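Local atomic coordinates of beta-n-acetylhexosaminidase (PDB entry 4AZI), a protein that probably hydrolyses terminal beta-linked N-acetylhexosamine residues from glycans, as one of the tandem family 20 glycoside hydrolase modules of the pneumococcal enzyme StrH. Residues A[7-12]-A[305-310]; A[349-354]-A[397-402]; A[58-63]-A[156-161]; A[165-170]-A[218-223]. The protein carries 2 engineered substitutions. All blocks are in the same frame, centred on the assembly; numbering follows the deposited sequence.

Contact 1: residues A[7-12]-A[305-310]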
loop_
_atom_site.group_PDB
_atom_site.type_symbol
_atom_site.label_atom_id
_atom_site.label_comp_id
_atom_site.label_asym_id
_atom_site.label_seq_id
_atom_site.Cartn_x
_atom_site.Cartn_y
_atom_site.Cartn_z
ATOM N N LEU A 7 5.066 -10.255 16.911
ATOM C CA LEU A 7 6.081 -9.348 16.381
ATOM C C LEU A 7 6.402 -9.631 14.924
ATOM O O LEU A 7 6.895 -8.747 14.210
ATOM C CB LEU A 7 7.363 -9.388 17.221
ATOM C CG LEU A 7 7.370 -8.601 18.535
ATOM C CD1 LEU A 7 8.636 -8.915 19.314
ATOM C CD2 LEU A 7 7.248 -7.095 18.311
ATOM N N ALA A 8 6.122 -10.860 14.485
ATOM C CA ALA A 8 6.374 -11.242 13.102
ATOM C C ALA A 8 5.252 -10.801 12.150
ATOM O O ALA A 8 5.431 -10.815 10.935
ATOM C CB ALA A 8 6.629 -12.740 12.986
ATOM N N LYS A 9 4.102 -10.411 12.694
ATOM C CA LYS A 9 3.030 -9.875 11.853
ATOM C C LYS A 9 3.433 -8.535 11.237
ATOM O O LYS A 9 4.222 -7.779 11.831
ATOM C CB LYS A 9 1.731 -9.735 12.642
ATOM C CG LYS A 9 1.023 -11.060 12.863
ATOM C CD LYS A 9 -0.463 -10.876 13.093
ATOM C CE LYS A 9 -1.193 -12.193 12.890
ATOM N NZ LYS A 9 -2.666 -12.021 12.922
ATOM N N ASN A 10 2.904 -8.250 10.047
ATOM C CA ASN A 10 3.122 -6.958 9.396
ATOM C C ASN A 10 2.359 -5.838 10.099
ATOM O O ASN A 10 1.183 -6.002 10.410
ATOM C CB ASN A 10 2.695 -7.015 7.923
ATOM C CG ASN A 10 3.616 -7.866 7.081
ATOM O OD1 ASN A 10 3.363 -9.053 6.874
ATOM N ND2 ASN A 10 4.690 -7.258 6.573
ATOM N N LYS A 11 3.037 -4.720 10.364
ATOM C CA LYS A 11 2.384 -3.491 10.839
ATOM C C LYS A 11 2.657 -2.396 9.822
ATOM O O LYS A 11 3.799 -1.942 9.653
ATOM C CB LYS A 11 2.887 -3.063 12.222
ATOM C CG LYS A 11 2.334 -3.871 13.395
ATOM C CD LYS A 11 3.017 -5.220 13.584
ATOM C CE LYS A 11 4.530 -5.081 13.614
ATOM N NZ LYS A 11 5.179 -6.341 14.074
ATOM N N VAL A 12 1.606 -1.981 9.131
ATOM C CA VAL A 12 1.780 -1.187 7.921
ATOM C C VAL A 12 1.067 0.163 8.020
ATOM O O VAL A 12 -0.060 0.248 8.509
ATOM C CB VAL A 12 1.307 -1.968 6.671
ATOM C CG1 VAL A 12 1.719 -1.253 5.390
ATOM C CG2 VAL A 12 1.888 -3.376 6.664
ATOM N N PRO A 305 -10.363 -4.280 17.100
ATOM C CA PRO A 305 -9.168 -5.075 17.396
ATOM C C PRO A 305 -8.202 -5.207 16.211
ATOM O O PRO A 305 -8.619 -5.149 15.044
ATOM C CB PRO A 305 -9.742 -6.433 17.809
ATOM C CG PRO A 305 -11.110 -6.119 18.329
ATOM C CD PRO A 305 -11.601 -5.013 17.429
ATOM N N PHE A 306 -6.917 -5.355 16.528
ATOM C CA PHE A 306 -5.831 -5.420 15.539
ATOM C C PHE A 306 -6.097 -6.517 14.519
ATOM O O PHE A 306 -5.836 -6.345 13.328
ATOM C CB PHE A 306 -4.498 -5.684 16.260
ATOM C CG PHE A 306 -3.302 -5.797 15.346
ATOM C CD1 PHE A 306 -2.579 -4.673 14.985
ATOM C CD2 PHE A 306 -2.875 -7.044 14.882
ATOM C CE1 PHE A 306 -1.459 -4.777 14.163
ATOM C CE2 PHE A 306 -1.763 -7.154 14.057
ATOM C CZ PHE A 306 -1.050 -6.018 13.703
ATOM N N ASN A 307 -6.605 -7.643 14.997
ATOM C CA ASN A 307 -6.882 -8.787 14.143
ATOM C C ASN A 307 -8.288 -8.795 13.533
ATOM O O ASN A 307 -8.630 -9.723 12.791
ATOM C CB ASN A 307 -6.632 -10.100 14.909
ATOM C CG ASN A 307 -5.148 -10.406 15.092
ATOM O OD1 ASN A 307 -4.315 -10.051 14.257
ATOM N ND2 ASN A 307 -4.815 -11.085 16.191
ATOM N N GLN A 308 -9.103 -7.776 13.815
ATOM C CA GLN A 308 -10.495 -7.825 13.352
ATOM C C GLN A 308 -10.667 -7.427 11.886
ATOM O O GLN A 308 -10.430 -6.290 11.520
ATOM C CB GLN A 308 -11.403 -7.000 14.254
ATOM C CG GLN A 308 -12.851 -7.004 13.813
ATOM C CD GLN A 308 -13.777 -6.509 14.897
ATOM O OE1 GLN A 308 -13.906 -7.133 15.952
ATOM N NE2 GLN A 308 -14.442 -5.385 14.637
ATOM N N LEU A 309 -11.081 -8.372 11.048
ATOM C CA LEU A 309 -11.370 -8.056 9.650
ATOM C C LEU A 309 -12.715 -7.341 9.562
ATOM O O LEU A 309 -13.616 -7.607 10.364
ATOM C CB LEU A 309 -11.342 -9.316 8.779
ATOM C CG LEU A 309 -9.943 -9.916 8.571
ATOM C CD1 LEU A 309 -10.020 -11.403 8.294
ATOM C CD2 LEU A 309 -9.194 -9.206 7.457
ATOM N N ALA A 310 -12.836 -6.417 8.611
ATOM C CA ALA A 310 -14.074 -5.651 8.423
ATOM C C ALA A 310 -15.255 -6.583 8.194
ATOM O O ALA A 310 -15.117 -7.590 7.510
ATOM C CB ALA A 310 -13.926 -4.679 7.260
#

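Contact 2: residues A[349-354]-A[397-402]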
loop_
_atom_site.group_PDB
_atom_site.type_symbol
_atom_site.label_atom_id
_atom_site.label_comp_id
_atom_site.label_asym_id
_atom_site.label_seq_id
_atom_site.Cartn_x
_atom_site.Cartn_y
_atom_site.Cartn_z
ATOM N N PHE A 349 -2.489 3.858 17.077
ATOM C CA PHE A 349 -2.545 2.450 16.637
ATOM C C PHE A 349 -1.425 1.617 17.286
ATOM O O PHE A 349 -1.663 0.500 17.741
ATOM C CB PHE A 349 -2.489 2.368 15.104
ATOM C CG PHE A 349 -2.908 1.031 14.530
ATOM C CD1 PHE A 349 -4.007 0.334 15.039
ATOM C CD2 PHE A 349 -2.221 0.487 13.443
ATOM C CE1 PHE A 349 -4.390 -0.890 14.493
ATOM C CE2 PHE A 349 -2.601 -0.734 12.895
ATOM C CZ PHE A 349 -3.690 -1.421 13.418
ATOM N N ALA A 350 -0.215 2.173 17.342
ATOM C CA ALA A 350 0.904 1.491 17.995
ATOM C C ALA A 350 0.669 1.358 19.503
ATOM O O ALA A 350 0.889 0.289 20.073
ATOM C CB ALA A 350 2.216 2.208 17.710
ATOM N N ASP A 351 0.207 2.440 20.132
ATOM C CA ASP A 351 -0.031 2.456 21.584
ATOM C C ASP A 351 -1.125 1.501 22.049
ATOM O O ASP A 351 -1.030 0.929 23.137
ATOM C CB ASP A 351 -0.315 3.876 22.081
ATOM C CG ASP A 351 0.948 4.695 22.252
ATOM O OD1 ASP A 351 2.052 4.108 22.225
ATOM O OD2 ASP A 351 0.845 5.925 22.411
ATOM N N HIS A 352 -2.155 1.332 21.231
ATOM C CA HIS A 352 -3.240 0.406 21.547
ATOM C C HIS A 352 -2.864 -1.035 21.323
ATOM O O HIS A 352 -3.571 -1.936 21.769
ATOM C CB HIS A 352 -4.495 0.754 20.750
ATOM C CG HIS A 352 -5.266 1.925 21.308
ATOM N ND1 HIS A 352 -5.749 1.944 22.569
ATOM C CD2 HIS A 352 -5.649 3.128 20.723
ATOM C CE1 HIS A 352 -6.396 3.104 22.782
ATOM N NE2 HIS A 352 -6.334 3.828 21.652
ATOM N N ASN A 353 -1.750 -1.268 20.630
ATOM C CA ASN A 353 -1.333 -2.625 20.251
ATOM C C ASN A 353 0.148 -2.895 20.528
ATOM O O ASN A 353 0.874 -3.372 19.647
ATOM C CB ASN A 353 -1.625 -2.862 18.768
ATOM C CG ASN A 353 -3.105 -2.945 18.472
ATOM O OD1 ASN A 353 -3.758 -3.921 18.827
ATOM N ND2 ASN A 353 -3.634 -1.935 17.792
ATOM N N LYS A 354 0.582 -2.613 21.757
ATOM C CA LYS A 354 2.009 -2.655 22.114
ATOM C C LYS A 354 2.666 -4.035 21.977
ATOM O O LYS A 354 3.872 -4.121 21.771
ATOM C CB LYS A 354 2.235 -2.097 23.516
ATOM C CG LYS A 354 2.081 -0.586 23.620
ATOM C CD LYS A 354 2.393 -0.118 25.034
ATOM C CE LYS A 354 2.222 1.384 25.176
ATOM N NZ LYS A 354 0.787 1.754 25.329
ATOM N N LEU A 397 12.434 -6.957 21.406
ATOM C CA LEU A 397 11.539 -6.284 22.353
ATOM C C LEU A 397 10.380 -5.553 21.668
ATOM O O LEU A 397 10.560 -4.917 20.628
ATOM C CB LEU A 397 12.323 -5.334 23.280
ATOM C CG LEU A 397 13.353 -6.006 24.212
ATOM C CD1 LEU A 397 14.292 -4.982 24.831
ATOM C CD2 LEU A 397 12.679 -6.839 25.295
ATOM N N ASN A 398 9.191 -5.674 22.254
ATOM C CA ASN A 398 8.006 -4.991 21.740
ATOM C C ASN A 398 7.836 -3.632 22.412
ATOM O O ASN A 398 8.626 -3.271 23.293
ATOM C CB ASN A 398 6.741 -5.872 21.835
ATOM C CG ASN A 398 6.306 -6.166 23.268
ATOM O OD1 ASN A 398 6.451 -5.341 24.168
ATOM N ND2 ASN A 398 5.742 -7.348 23.471
ATOM N N ARG A 399 6.811 -2.892 21.999
ATOM C CA ARG A 399 6.568 -1.527 22.490
ATOM C C ARG A 399 6.281 -1.429 24.016
ATOM O O ARG A 399 6.412 -0.360 24.616
ATOM C CB ARG A 399 5.460 -0.870 21.651
ATOM C CG ARG A 399 5.423 0.648 21.718
ATOM C CD ARG A 399 4.504 1.259 20.666
ATOM N NE ARG A 399 4.152 2.636 21.020
ATOM C CZ ARG A 399 4.932 3.700 20.818
ATOM N NH1 ARG A 399 6.122 3.570 20.247
ATOM N NH2 ARG A 399 4.524 4.902 21.197
ATOM N N ASN A 400 5.923 -2.542 24.646
ATOM C CA ASN A 400 5.769 -2.574 26.104
ATOM C C ASN A 400 7.080 -2.402 26.866
ATOM O O ASN A 400 7.067 -2.057 28.048
ATOM C CB ASN A 400 5.107 -3.876 26.548
ATOM C CG ASN A 400 3.631 -3.910 26.233
ATOM O OD1 ASN A 400 2.884 -3.032 26.655
ATOM N ND2 ASN A 400 3.201 -4.926 25.483
ATOM N N LYS A 401 8.201 -2.626 26.179
ATOM C CA LYS A 401 9.501 -2.769 26.838
ATOM C C LYS A 401 10.558 -1.733 26.431
ATOM O O LYS A 401 11.747 -2.063 26.307
ATOM C CB LYS A 401 10.039 -4.190 26.626
ATOM C CG LYS A 401 9.172 -5.286 27.223
ATOM C CD LYS A 401 9.173 -5.246 28.746
ATOM C CE LYS A 401 8.048 -6.093 29.329
ATOM N NZ LYS A 401 8.305 -7.549 29.160
ATOM N N GLN A 402 10.133 -0.486 26.248
ATOM C CA GLN A 402 11.067 0.582 25.887
ATOM C C GLN A 402 12.071 0.861 27.004
ATOM O O GLN A 402 13.273 0.930 26.756
ATOM C CB GLN A 402 10.330 1.870 25.499
ATOM C CG GLN A 402 11.210 2.884 24.784
ATOM C CD GLN A 402 11.885 2.314 23.547
ATOM O OE1 GLN A 402 11.255 1.633 22.737
ATOM N NE2 GLN A 402 13.174 2.585 23.399
#

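Contact 3: residues A[58-63]-A[156-161]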
loop_
_atom_site.group_PDB
_atom_site.type_symbol
_atom_site.label_atom_id
_atom_site.label_comp_id
_atom_site.label_asym_id
_atom_site.label_seq_id
_atom_site.Cartn_x
_atom_site.Cartn_y
_atom_site.Cartn_z
ATOM N N MET A 58 11.452 4.750 -19.524
ATOM C CA MET A 58 10.019 4.490 -19.582
ATOM C C MET A 58 9.592 3.974 -20.953
ATOM O O MET A 58 8.434 4.121 -21.340
ATOM C CB MET A 58 9.233 5.758 -19.209
ATOM C CG MET A 58 9.295 6.120 -17.736
ATOM S SD MET A 58 8.545 4.879 -16.660
ATOM C CE MET A 58 6.799 5.176 -16.885
ATOM N N THR A 59 10.534 3.373 -21.680
ATOM C CA THR A 59 10.256 2.796 -22.993
ATOM C C THR A 59 9.300 1.619 -22.832
ATOM O O THR A 59 9.518 0.747 -21.993
ATOM C CB THR A 59 11.553 2.315 -23.691
ATOM O OG1 THR A 59 12.461 3.412 -23.835
ATOM C CG2 THR A 59 11.256 1.724 -25.062
ATOM N N ILE A 60 8.249 1.602 -23.649
ATOM C CA ILE A 60 7.242 0.547 -23.601
ATOM C C ILE A 60 7.109 -0.121 -24.962
ATOM O O ILE A 60 7.017 0.555 -25.988
ATOM C CB ILE A 60 5.857 1.099 -23.149
ATOM C CG1 ILE A 60 5.897 1.642 -21.711
ATOM C CG2 ILE A 60 4.760 0.052 -23.307
ATOM C CD1 ILE A 60 6.323 0.648 -20.652
ATOM N N THR A 61 7.099 -1.449 -24.962
ATOM C CA THR A 61 6.792 -2.211 -26.162
ATOM C C THR A 61 5.493 -2.985 -25.969
ATOM O O THR A 61 5.374 -3.779 -25.051
ATOM C CB THR A 61 7.928 -3.184 -26.509
ATOM O OG1 THR A 61 9.149 -2.456 -26.555
ATOM C CG2 THR A 61 7.695 -3.837 -27.868
ATOM N N ALA A 62 4.530 -2.723 -26.850
ATOM C CA ALA A 62 3.219 -3.366 -26.836
ATOM C C ALA A 62 2.526 -3.085 -28.162
ATOM O O ALA A 62 2.809 -2.080 -28.819
ATOM C CB ALA A 62 2.370 -2.841 -25.685
ATOM N N ASN A 63 1.618 -3.975 -28.544
ATOM C CA ASN A 63 0.781 -3.781 -29.725
ATOM C C ASN A 63 1.585 -3.718 -31.020
ATOM O O ASN A 63 1.186 -3.035 -31.962
ATOM C CB ASN A 63 -0.081 -2.522 -29.569
ATOM C CG ASN A 63 -1.028 -2.609 -28.390
ATOM O OD1 ASN A 63 -1.714 -3.612 -28.214
ATOM N ND2 ASN A 63 -1.075 -1.557 -27.585
ATOM N N MET A 156 -5.167 -2.369 -22.848
ATOM C CA MET A 156 -4.795 -3.482 -21.967
ATOM C C MET A 156 -3.359 -3.956 -22.214
ATOM O O MET A 156 -2.609 -4.197 -21.267
ATOM C CB MET A 156 -5.755 -4.665 -22.176
ATOM C CG MET A 156 -7.203 -4.379 -21.809
ATOM S SD MET A 156 -7.577 -4.785 -20.097
ATOM C CE MET A 156 -8.011 -6.513 -20.275
ATOM N N ASN A 157 -2.979 -4.084 -23.486
ATOM C CA ASN A 157 -1.612 -4.483 -23.813
ATOM C C ASN A 157 -0.628 -3.438 -23.327
ATOM O O ASN A 157 0.419 -3.774 -22.771
ATOM C CB ASN A 157 -1.440 -4.775 -25.304
ATOM C CG ASN A 157 -2.040 -6.112 -25.710
ATOM O OD1 ASN A 157 -2.233 -6.989 -24.878
ATOM N ND2 ASN A 157 -2.327 -6.274 -26.996
ATOM N N PHE A 158 -0.989 -2.171 -23.489
ATOM C CA PHE A 158 -0.130 -1.089 -23.017
ATOM C C PHE A 158 0.037 -1.071 -21.499
ATOM O O PHE A 158 1.161 -1.040 -20.994
ATOM C CB PHE A 158 -0.625 0.271 -23.479
ATOM C CG PHE A 158 0.323 1.373 -23.151
ATOM C CD1 PHE A 158 1.376 1.667 -24.005
ATOM C CD2 PHE A 158 0.193 2.087 -21.964
ATOM C CE1 PHE A 158 2.272 2.670 -23.694
ATOM C CE2 PHE A 158 1.084 3.090 -21.646
ATOM C CZ PHE A 158 2.127 3.382 -22.514
ATOM N N VAL A 159 -1.080 -1.067 -20.781
ATOM C CA VAL A 159 -1.050 -0.984 -19.322
ATOM C C VAL A 159 -0.266 -2.141 -18.708
ATOM O O VAL A 159 0.577 -1.916 -17.849
ATOM C CB VAL A 159 -2.465 -0.861 -18.730
ATOM C CG1 VAL A 159 -2.445 -0.996 -17.217
ATOM C CG2 VAL A 159 -3.056 0.487 -19.118
ATOM N N LYS A 160 -0.530 -3.363 -19.175
ATOM C CA LYS A 160 0.194 -4.544 -18.718
ATOM C C LYS A 160 1.707 -4.418 -18.893
ATOM O O LYS A 160 2.471 -4.814 -18.008
ATOM C CB LYS A 160 -0.285 -5.801 -19.445
ATOM C CG LYS A 160 -1.656 -6.286 -19.015
ATOM C CD LYS A 160 -1.942 -7.643 -19.625
ATOM C CE LYS A 160 -3.306 -7.680 -20.286
ATOM N NZ LYS A 160 -3.566 -9.018 -20.896
ATOM N N ALA A 161 2.126 -3.891 -20.044
ATOM C CA ALA A 161 3.538 -3.672 -20.322
ATOM C C ALA A 161 4.110 -2.637 -19.358
ATOM O O ALA A 161 5.190 -2.847 -18.806
ATOM C CB ALA A 161 3.751 -3.239 -21.772
#

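Contact 4: residues A[165-170]-A[218-223]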
loop_
_atom_site.group_PDB
_atom_site.type_symbol
_atom_site.label_atom_id
_atom_site.label_comp_id
_atom_site.label_asym_id
_atom_site.label_seq_id
_atom_site.Cartn_x
_atom_site.Cartn_y
_atom_site.Cartn_z
ATOM N N LYS A 165 7.081 -3.038 -16.413
ATOM C CA LYS A 165 8.284 -2.228 -16.189
ATOM C C LYS A 165 8.431 -1.813 -14.732
ATOM O O LYS A 165 9.495 -2.013 -14.152
ATOM C CB LYS A 165 8.345 -1.003 -17.109
ATOM C CG LYS A 165 8.649 -1.332 -18.561
ATOM C CD LYS A 165 10.012 -1.984 -18.754
ATOM C CE LYS A 165 10.140 -2.469 -20.190
ATOM N NZ LYS A 165 11.431 -3.155 -20.486
ATOM N N TYR A 166 7.370 -1.262 -14.134
ATOM C CA TYR A 166 7.398 -0.940 -12.701
ATOM C C TYR A 166 7.754 -2.169 -11.861
ATOM O O TYR A 166 8.584 -2.082 -10.960
ATOM C CB TYR A 166 6.072 -0.330 -12.212
ATOM C CG TYR A 166 5.805 1.087 -12.679
ATOM C CD1 TYR A 166 6.634 2.145 -12.293
ATOM C CD2 TYR A 166 4.706 1.376 -13.490
ATOM C CE1 TYR A 166 6.387 3.444 -12.714
ATOM C CE2 TYR A 166 4.448 2.674 -13.916
ATOM C CZ TYR A 166 5.295 3.705 -13.523
ATOM O OH TYR A 166 5.048 4.992 -13.932
ATOM N N MET A 167 7.136 -3.309 -12.166
ATOM C CA MET A 167 7.438 -4.550 -11.453
ATOM C C MET A 167 8.913 -4.957 -11.642
ATOM O O MET A 167 9.548 -5.462 -10.704
ATOM C CB MET A 167 6.513 -5.681 -11.907
ATOM C CG MET A 167 5.085 -5.612 -11.410
ATOM S SD MET A 167 4.213 -7.055 -12.067
ATOM C CE MET A 167 2.637 -6.972 -11.206
ATOM N N ASP A 168 9.449 -4.706 -12.843
ATOM C CA ASP A 168 10.869 -4.907 -13.138
ATOM C C ASP A 168 11.774 -4.103 -12.187
ATOM O O ASP A 168 12.748 -4.645 -11.653
ATOM C CB ASP A 168 11.184 -4.649 -14.635
ATOM C CG ASP A 168 10.560 -5.717 -15.566
ATOM O OD1 ASP A 168 10.244 -6.808 -15.076
ATOM O OD2 ASP A 168 10.379 -5.481 -16.786
ATOM N N PHE A 169 11.436 -2.837 -11.943
ATOM C CA PHE A 169 12.220 -2.013 -11.003
ATOM C C PHE A 169 12.138 -2.509 -9.545
ATOM O O PHE A 169 13.157 -2.565 -8.857
ATOM C CB PHE A 169 11.838 -0.531 -11.113
ATOM C CG PHE A 169 12.337 0.317 -9.972
ATOM C CD1 PHE A 169 13.632 0.834 -9.983
ATOM C CD2 PHE A 169 11.511 0.597 -8.882
ATOM C CE1 PHE A 169 14.093 1.612 -8.930
ATOM C CE2 PHE A 169 11.969 1.375 -7.820
ATOM C CZ PHE A 169 13.263 1.873 -7.844
ATOM N N PHE A 170 10.941 -2.880 -9.090
ATOM C CA PHE A 170 10.747 -3.350 -7.713
ATOM C C PHE A 170 11.234 -4.778 -7.452
ATOM O O PHE A 170 11.546 -5.106 -6.311
ATOM C CB PHE A 170 9.282 -3.190 -7.258
ATOM C CG PHE A 170 8.844 -1.762 -7.138
ATOM C CD1 PHE A 170 9.420 -0.924 -6.197
ATOM C CD2 PHE A 170 7.857 -1.250 -7.978
ATOM C CE1 PHE A 170 9.023 0.402 -6.090
ATOM C CE2 PHE A 170 7.458 0.075 -7.881
ATOM C CZ PHE A 170 8.043 0.903 -6.936
ATOM N N LYS A 218 4.386 -12.784 -9.631
ATOM C CA LYS A 218 5.080 -13.987 -9.187
ATOM C C LYS A 218 6.303 -14.353 -10.023
ATOM O O LYS A 218 7.302 -14.833 -9.477
ATOM C CB LYS A 218 4.108 -15.183 -9.122
ATOM C CG LYS A 218 3.131 -15.124 -7.945
ATOM C CD LYS A 218 2.215 -16.342 -7.874
ATOM C CE LYS A 218 1.019 -16.243 -8.815
ATOM N NZ LYS A 218 0.138 -17.447 -8.687
ATOM N N GLU A 219 6.227 -14.133 -11.336
ATOM C CA GLU A 219 7.329 -14.485 -12.239
ATOM C C GLU A 219 8.509 -13.523 -12.105
ATOM O O GLU A 219 9.618 -13.820 -12.558
ATOM C CB GLU A 219 6.858 -14.601 -13.700
ATOM C CG GLU A 219 6.488 -13.284 -14.360
ATOM C CD GLU A 219 6.208 -13.414 -15.850
ATOM O OE1 GLU A 219 6.860 -14.246 -16.516
ATOM O OE2 GLU A 219 5.334 -12.675 -16.360
ATOM N N ARG A 220 8.258 -12.379 -11.479
ATOM C CA ARG A 220 9.306 -11.426 -11.122
ATOM C C ARG A 220 9.689 -11.529 -9.638
ATOM O O ARG A 220 10.427 -10.691 -9.121
ATOM C CB ARG A 220 8.880 -10.007 -11.511
ATOM C CG ARG A 220 8.889 -9.761 -13.017
ATOM C CD ARG A 220 7.960 -8.616 -13.385
ATOM N NE ARG A 220 7.846 -8.398 -14.830
ATOM C CZ ARG A 220 6.969 -9.012 -15.624
ATOM N NH1 ARG A 220 6.126 -9.910 -15.132
ATOM N NH2 ARG A 220 6.938 -8.737 -16.925
ATOM N N GLY A 221 9.198 -12.561 -8.954
ATOM C CA GLY A 221 9.622 -12.824 -7.568
ATOM C C GLY A 221 8.989 -11.863 -6.577
ATOM O O GLY A 221 9.508 -11.647 -5.485
ATOM N N LEU A 222 7.859 -11.287 -6.966
ATOM C CA LEU A 222 7.121 -10.378 -6.101
ATOM C C LEU A 222 5.844 -11.093 -5.614
ATOM O O LEU A 222 5.180 -11.786 -6.393
ATOM C CB LEU A 222 6.787 -9.093 -6.856
ATOM C CG LEU A 222 7.911 -8.083 -7.160
ATOM C CD1 LEU A 222 7.589 -7.264 -8.403
ATOM C CD2 LEU A 222 8.167 -7.154 -5.984
ATOM N N GLN A 223 5.539 -10.976 -4.324
ATOM C CA GLN A 223 4.269 -11.488 -3.780
ATOM C C GLN A 223 3.125 -10.576 -4.225
ATOM O O GLN A 223 3.142 -9.380 -3.897
ATOM C CB GLN A 223 4.324 -11.547 -2.243
ATOM C CG GLN A 223 2.981 -11.800 -1.557
ATOM C CD GLN A 223 2.375 -13.148 -1.925
ATOM O OE1 GLN A 223 1.258 -13.228 -2.468
ATOM N NE2 GLN A 223 3.100 -14.211 -1.629
HETATM O O HOH W 1 8.473 -6.529 -18.126
#

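Contact 1: residues A[7-12]-A[305-310]
F306 pushes the far end of its ring into the angle between the side chains of K9 and K11. With CG anti to the backbone N (chi1 179°), the ring extends straight from the type I turn P305 to Q308. Its CE2 meets the methylene K9 CD at 4.1 Å near the ring plane, and CZ lies 4.0 Å from N10 O at the same edge. K11 and F306 cross at about a right angle, K11 CG lying 4.0 Å from F306 CE1. Long aliphatic stems suit both lysines: each lines a buried aromatic with carbon and carries its charge past it. The extended K9 chain slides by F306, and its NZ donates to N307 OD1 at 2.9 Å, arriving above the amide carbonyl plane; the ammonium also bonds T321 OG1, its strongest polar partner. K11, bent at chi2 and chi3, curls back so that NZ donates to K9 O at 2.8 Å in the carbonyl plane, and Y356 O accepts from it too. F306 also stacks on the ring of Y356. The contact thus joins the start of the first barrel strand, 10-16, to the loop between helix 294-303 and the last strand, 321-329, whose V322 and S324 pair with N10 through the backbone.

Contact 2: residues A[349-354]-A[397-402]
R399 turns CG anti to the backbone N (chi1 -160°) and runs extended as far as NE, while D351 holds CG anti to its carbonyl carbon; these settings bring D351 OD1 to the edge of the R399 guanidinium, in its plane. The grip is side-on, with both nitrogens on one oxygen: NE reaches D351 OD1 at 2.8 Å, nearly along the C-O axis, and NH2 reaches the same D351 OD1 at 2.8 Å from above the carboxylate plane. The two flat groups are only 27° apart. Such a shared acceptor limits rotation of the guanidinium, and the positive charge probably stabilises the ionised carboxylate. On the way, R399 CD passes A350 CB at 3.9 Å, where a small side chain allows the arginine stem to lie close to the helix. K354 packs its CG against R399 CB, and its chain bends at chi4 so that NZ donates to D351 O at 3.0 Å, on a lone pair. N400 crosses K354 at about a right angle, its OD1 3.3 Å from K354 CB. The backbones are joined by a weak bond from R399 N to K354 O. N398 takes the crowded chi1 position (66°), from which OD1 accepts from N400 N at 2.9 Å. This is an Asx turn, a role suited to asparagine's short amide. It lies just before K401, at the N-cap position of helix 402-414. The whole forms a salt-bridged junction between the end of helix 339-352 and the Asx turn that precedes helix 402-414 in the C-terminal helical region.

Contact 3: residues A[58-63]-A[156-161]
Strand 60-62 runs over helix 153-170 with its local axis 7.7 Å from that of 156-161 and the directions 142° apart, closer to antiparallel than to perpendicular. Alternation along the strand turns I60 and A62 toward the helix and T61 away. N157 and F158, and A161 one turn on, receive them. I60 places CG2 anti to its backbone N, so this branch meets F158 CE1 at 3.6 Å and A161 CB at 3.8 Å. F158 extends its ring, CG anti to the backbone N, to cross I60 at about a right angle; its ring also meets Y67 edge-to-face. A62 sets its CB 3.6 Å from N157 O and 4.2 Å from A161 CB, and these two small residues let strand and helix come near. After the strand, N63 adopts positive phi (63°), which asparagine tolerates well, and meets the helix with its amide. N157 ND2 donates to N63 OD1 at 3.0 Å and 156°, with the acceptor in N157's amide plane but the donor above the carbonyl plane of N63. N63 ND2 in turn donates to E154 O. The chemistry is thus divided: an apolar seam holds the beta hairpin against the helix, and at its end one asparagine amide, accepting and donating, fixes the turn to that helix.

Contact 4: residues A[165-170]-A[218-223]
The ring of F170 carries F169 CD2 over the centre of one face, 3.6 Å above its plane, while the guanidinium of R220 takes D168 and a water at its edge. Both lie where two helices of the family 20 TIM barrel, 153-170 and 203-219, come together at their C-terminal ends. R220, extended from CG to NE, donates through NE to D168 OD1 at 2.9 Å, OD1 lying only 10° out of the guanidinium plane, while NE meets the carboxylate from above its plane. R220 NH1 makes a salt bridge to E219 OE2 at 3.1 Å whose hydrogen bond is weak, so arginine joins two acids in one network; M216 O also accepts from NH1. E219 belongs to the bicine pocket. R220 CD rests on M167 CB at 3.6 Å, a flexible hydrocarbon stem on a buried methionine. L222 inserts both branches: CD1 lies 3.5 Å from M167 O, and CD2 lies against F170 O and CB. G221, with positive phi (76°) that glycine adopts readily, is the C-prime residue of a Schellman motif ending helix 203-219. A water completes the salt bridge, donating to D168 OD2 at 2.6 Å and accepting from R220 NH2 at 2.9 Å.

In the fold
From the N terminus, segment 7-12 enters the first barrel strand and awaits its partner 293 residues on, so contact 1 closes the longest loop and brings the first strand to the loop that precedes the last. Contacts 3 and 4 both fall within that loop. Contact 3 closes first, laying the hairpin strand 60-62 on helix 153-170; farther along the same helix contact 4 opens, tying it to the end of helix 203-219. They meet where M58 and I60 reach Y166 and K165. Contact 2 follows contact 1 in series and joins helix 339-352 to the C-terminal helices, touching contact 1 through F306, N353 and F349. Contacts 2 and 3 lie on opposite sides of the chain's centre, about 45 Å apart between centres.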